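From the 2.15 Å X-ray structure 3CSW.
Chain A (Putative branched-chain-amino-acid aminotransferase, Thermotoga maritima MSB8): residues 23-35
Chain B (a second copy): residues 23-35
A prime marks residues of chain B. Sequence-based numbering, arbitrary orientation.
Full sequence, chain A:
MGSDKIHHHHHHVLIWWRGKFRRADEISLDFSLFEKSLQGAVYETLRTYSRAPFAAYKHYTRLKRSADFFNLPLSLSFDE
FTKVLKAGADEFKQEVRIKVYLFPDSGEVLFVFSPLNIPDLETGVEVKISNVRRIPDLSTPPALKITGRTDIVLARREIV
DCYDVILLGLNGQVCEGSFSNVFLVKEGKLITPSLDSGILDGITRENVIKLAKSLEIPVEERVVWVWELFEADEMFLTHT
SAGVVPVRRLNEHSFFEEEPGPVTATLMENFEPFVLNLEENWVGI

Chain A, residues 23-35: RADEISLDFSLFE
Chain B, residues 23-35: RADEISLDFSLFE

The two stretches form a near-twofold antiparallel β-ribbon centred on Ser28, with one face packed into an apolar core by the helices that follow the strands. In each copy residues 26-30 are extended (phi -104° to -139° over 26-29, then -60° at Asp30 and -57° at Asp30′; psi 117° to 161°), and from Phe31 onward phi/psi near -62/-41 starts a helix. The strand axes approach to 4.7 Å with N-to-C directions 155° apart.

Register follows from the backbone bonds. Ile27 pairs with Leu29′ (Ile27 N to Leu29′ O and Leu29′ N to Ile27 O, both 3.0 Å), and Leu29 pairs with Ile27′ (Leu29 N to Ile27′ O 3.1 Å, Ile27′ N to Leu29 O 2.9 Å). The ladder runs on into the helix starts: Phe31′ N donates to Asp25 O at 3.2 Å, while Phe31 N to Asp25′ O, 3.3 Å, is weak. Ser28 faces Ser28′ as a non-hydrogen-bonded pair, CA to CA 4.4 Å; both side chains are m and share one face, so Ser28 OG and Ser28′ OG hydrogen-bond at 2.8 Å.

Ile27 and Leu29 of both copies occupy the other face. Both isoleucines are tt, but Leu29 is pt and Leu29′ mt, a break in symmetry; Leu29 CD2 lies 4.0 Å from Leu29′ CD1. All four phenylalanines have chi1 t and CA-to-CB directed toward the partner. Ile27 CD1 meets the Phe31′ edge at CE1, 3.9 Å, and Ile27′ CD1 the Phe31 edge at CD1, 4.0 Å. Leu29′ CD1 sits over a face of the Phe34 ring, 3.8 Å from its centroid, a CH-π contact; Phe34 CD1 and Phe34′ CD1 meet edge to edge at 3.8 Å.

Asp30 (chi1 t) caps its own helix, OD1 accepting from Ser32 N at 3.2 Å; Asp30′ OD2 instead accepts weakly from Leu33′ N at 3.4 Å.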

# COMPACT_ATOMS: atom_id res chain seq x y z
N ARG A 23 29.07 -37.03 8.93
CA ARG A 23 27.81 -37.39 9.60
C ARG A 23 27.15 -36.10 10.11
O ARG A 23 27.83 -35.14 10.47
CB ARG A 23 28.05 -38.36 10.76
N ALA A 24 25.82 -36.08 10.12
CA ALA A 24 25.08 -34.87 10.50
C ALA A 24 24.66 -34.87 11.97
O ALA A 24 23.57 -34.42 12.32
CB ALA A 24 23.84 -34.70 9.58
N ASP A 25 25.54 -35.35 12.84
CA ASP A 25 25.24 -35.42 14.26
C ASP A 25 25.61 -34.07 14.89
O ASP A 25 24.77 -33.39 15.48
CB ASP A 25 26.03 -36.57 14.91
CG ASP A 25 25.24 -37.28 16.01
OD1 ASP A 25 25.71 -37.30 17.17
OD2 ASP A 25 24.14 -37.82 15.71
N GLU A 26 26.87 -33.70 14.72
CA GLU A 26 27.43 -32.46 15.24
C GLU A 26 27.99 -31.66 14.09
O GLU A 26 28.34 -32.22 13.04
CB GLU A 26 28.58 -32.76 16.22
CG GLU A 26 28.21 -33.64 17.42
CD GLU A 26 27.35 -32.91 18.44
OE1 GLU A 26 27.72 -31.78 18.84
OE2 GLU A 26 26.31 -33.47 18.85
N ILE A 27 28.09 -30.34 14.28
CA ILE A 27 28.78 -29.48 13.32
C ILE A 27 29.72 -28.57 14.11
O ILE A 27 29.35 -28.03 15.15
CB ILE A 27 27.79 -28.67 12.41
CG1 ILE A 27 28.52 -28.10 11.19
CG2 ILE A 27 27.07 -27.59 13.21
CD1 ILE A 27 27.59 -27.45 10.17
N SER A 28 30.96 -28.45 13.61
CA SER A 28 31.97 -27.57 14.20
C SER A 28 32.21 -26.40 13.28
O SER A 28 32.68 -26.58 12.15
CB SER A 28 33.29 -28.31 14.42
OG SER A 28 33.25 -29.05 15.61
N LEU A 29 31.90 -25.21 13.76
CA LEU A 29 32.12 -24.01 12.97
C LEU A 29 32.68 -22.89 13.82
O LEU A 29 32.55 -22.90 15.04
CB LEU A 29 30.83 -23.61 12.24
CG LEU A 29 29.58 -23.17 13.02
CD1 LEU A 29 28.55 -22.72 12.01
CD2 LEU A 29 29.03 -24.27 13.89
N ASP A 30 33.35 -21.95 13.16
CA ASP A 30 33.86 -20.76 13.83
C ASP A 30 32.67 -20.02 14.44
O ASP A 30 31.63 -19.87 13.79
CB ASP A 30 34.58 -19.87 12.81
CG ASP A 30 35.37 -18.73 13.45
OD1 ASP A 30 35.07 -18.30 14.59
OD2 ASP A 30 36.31 -18.26 12.79
N PHE A 31 32.81 -19.58 15.69
CA PHE A 31 31.73 -18.89 16.38
C PHE A 31 31.27 -17.63 15.67
O PHE A 31 30.08 -17.34 15.64
CB PHE A 31 32.10 -18.52 17.82
CG PHE A 31 31.00 -17.77 18.50
CD1 PHE A 31 29.96 -18.46 19.10
CD2 PHE A 31 30.95 -16.38 18.45
CE1 PHE A 31 28.91 -17.78 19.69
CE2 PHE A 31 29.91 -15.69 19.04
CZ PHE A 31 28.89 -16.38 19.66
N SER A 32 32.21 -16.88 15.10
CA SER A 32 31.87 -15.67 14.36
C SER A 32 30.99 -15.99 13.15
O SER A 32 30.11 -15.21 12.81
CB SER A 32 33.12 -14.91 13.93
OG SER A 32 33.94 -15.75 13.13
N LEU A 33 31.24 -17.13 12.50
CA LEU A 33 30.40 -17.59 11.40
C LEU A 33 28.98 -17.94 11.90
O LEU A 33 27.99 -17.60 11.26
CB LEU A 33 31.03 -18.78 10.66
CG LEU A 33 30.27 -19.28 9.42
CD1 LEU A 33 31.22 -19.79 8.35
CD2 LEU A 33 29.27 -20.38 9.76
N PHE A 34 28.89 -18.59 13.05
CA PHE A 34 27.60 -18.92 13.64
C PHE A 34 26.81 -17.66 14.00
O PHE A 34 25.62 -17.58 13.71
CB PHE A 34 27.77 -19.81 14.87
CG PHE A 34 26.48 -20.08 15.62
CD1 PHE A 34 25.46 -20.80 15.03
CD2 PHE A 34 26.29 -19.63 16.91
CE1 PHE A 34 24.28 -21.05 15.71
CE2 PHE A 34 25.13 -19.88 17.59
CZ PHE A 34 24.12 -20.59 17.00
N GLU A 35 27.46 -16.69 14.65
CA GLU A 35 26.76 -15.47 15.05
C GLU A 35 26.24 -14.74 13.80
O GLU A 35 25.10 -14.31 13.75
CB GLU A 35 27.64 -14.57 15.91
CG GLU A 35 26.87 -13.41 16.54
CD GLU A 35 27.74 -12.46 17.36
OE1 GLU A 35 28.98 -12.55 17.28
OE2 GLU A 35 27.15 -11.62 18.08
N ARG B 23 35.25 -19.64 25.60
CA ARG B 23 36.01 -18.80 24.67
C ARG B 23 35.23 -18.77 23.36
O ARG B 23 34.62 -19.77 22.96
CB ARG B 23 37.43 -19.34 24.47
N ALA B 24 35.21 -17.62 22.69
CA ALA B 24 34.44 -17.46 21.45
C ALA B 24 35.29 -17.77 20.21
O ALA B 24 35.37 -16.96 19.29
CB ALA B 24 33.87 -16.05 21.37
N ASP B 25 35.89 -18.96 20.19
CA ASP B 25 36.80 -19.37 19.10
C ASP B 25 36.10 -20.28 18.07
O ASP B 25 35.87 -19.86 16.93
CB ASP B 25 38.09 -20.01 19.67
CG ASP B 25 37.83 -20.87 20.93
OD1 ASP B 25 36.78 -21.56 21.00
OD2 ASP B 25 38.70 -20.86 21.84
N GLU B 26 35.78 -21.51 18.46
CA GLU B 26 34.94 -22.39 17.65
C GLU B 26 33.81 -22.87 18.53
O GLU B 26 33.88 -22.77 19.75
CB GLU B 26 35.72 -23.57 17.05
CG GLU B 26 36.52 -23.19 15.77
CD GLU B 26 36.49 -24.25 14.66
OE1 GLU B 26 35.92 -25.35 14.86
OE2 GLU B 26 37.03 -23.97 13.57
N ILE B 27 32.75 -23.36 17.90
CA ILE B 27 31.58 -23.85 18.62
C ILE B 27 31.11 -25.14 17.96
O ILE B 27 31.09 -25.24 16.72
CB ILE B 27 30.45 -22.76 18.64
CG1 ILE B 27 29.36 -23.11 19.67
CG2 ILE B 27 29.83 -22.55 17.24
CD1 ILE B 27 28.31 -22.01 19.86
N SER B 28 30.80 -26.15 18.76
CA SER B 28 30.17 -27.37 18.25
C SER B 28 28.70 -27.31 18.63
O SER B 28 28.36 -27.02 19.77
CB SER B 28 30.82 -28.64 18.78
OG SER B 28 32.05 -28.86 18.13
N LEU B 29 27.84 -27.58 17.65
CA LEU B 29 26.40 -27.49 17.86
C LEU B 29 25.75 -28.75 17.39
O LEU B 29 26.24 -29.41 16.48
CB LEU B 29 25.80 -26.36 17.02
CG LEU B 29 26.22 -24.92 17.28
CD1 LEU B 29 25.77 -24.06 16.12
CD2 LEU B 29 25.62 -24.46 18.60
N ASP B 30 24.61 -29.05 18.01
CA ASP B 30 23.74 -30.07 17.48
C ASP B 30 23.44 -29.59 16.06
O ASP B 30 23.11 -28.42 15.88
CB ASP B 30 22.45 -30.17 18.29
CG ASP B 30 21.42 -31.06 17.63
OD1 ASP B 30 21.80 -32.08 17.01
OD2 ASP B 30 20.21 -30.72 17.73
N PHE B 31 23.59 -30.46 15.07
CA PHE B 31 23.45 -30.02 13.69
C PHE B 31 22.06 -29.49 13.37
O PHE B 31 21.93 -28.47 12.70
CB PHE B 31 23.81 -31.10 12.69
CG PHE B 31 23.60 -30.66 11.28
CD1 PHE B 31 24.51 -29.81 10.68
CD2 PHE B 31 22.47 -31.04 10.58
CE1 PHE B 31 24.30 -29.36 9.38
CE2 PHE B 31 22.27 -30.60 9.30
CZ PHE B 31 23.18 -29.76 8.70
N SER B 32 21.03 -30.17 13.84
CA SER B 32 19.67 -29.71 13.54
C SER B 32 19.34 -28.40 14.27
O SER B 32 18.57 -27.58 13.74
CB SER B 32 18.64 -30.82 13.80
OG SER B 32 18.38 -30.96 15.18
N LEU B 33 19.91 -28.18 15.46
CA LEU B 33 19.81 -26.87 16.13
C LEU B 33 20.40 -25.79 15.23
O LEU B 33 19.80 -24.74 15.05
CB LEU B 33 20.53 -26.84 17.51
CG LEU B 33 20.53 -25.49 18.29
CD1 LEU B 33 20.56 -25.67 19.81
CD2 LEU B 33 21.67 -24.55 17.87
N PHE B 34 21.59 -26.06 14.68
CA PHE B 34 22.27 -25.10 13.80
C PHE B 34 21.40 -24.72 12.61
O PHE B 34 21.22 -23.55 12.30
CB PHE B 34 23.62 -25.64 13.31
CG PHE B 34 24.26 -24.79 12.25
CD1 PHE B 34 24.73 -23.52 12.55
CD2 PHE B 34 24.37 -25.25 10.94
CE1 PHE B 34 25.32 -22.72 11.57
CE2 PHE B 34 24.97 -24.46 9.96
CZ PHE B 34 25.44 -23.19 10.28
N GLU B 35 20.86 -25.74 11.96
CA GLU B 35 20.00 -25.59 10.79
C GLU B 35 18.79 -24.72 11.14
O GLU B 35 18.40 -23.83 10.38
CB GLU B 35 19.56 -26.98 10.29
CG GLU B 35 19.40 -27.08 8.79
CD GLU B 35 19.28 -28.52 8.28
OE1 GLU B 35 19.12 -29.46 9.09
OE2 GLU B 35 19.34 -28.69 7.03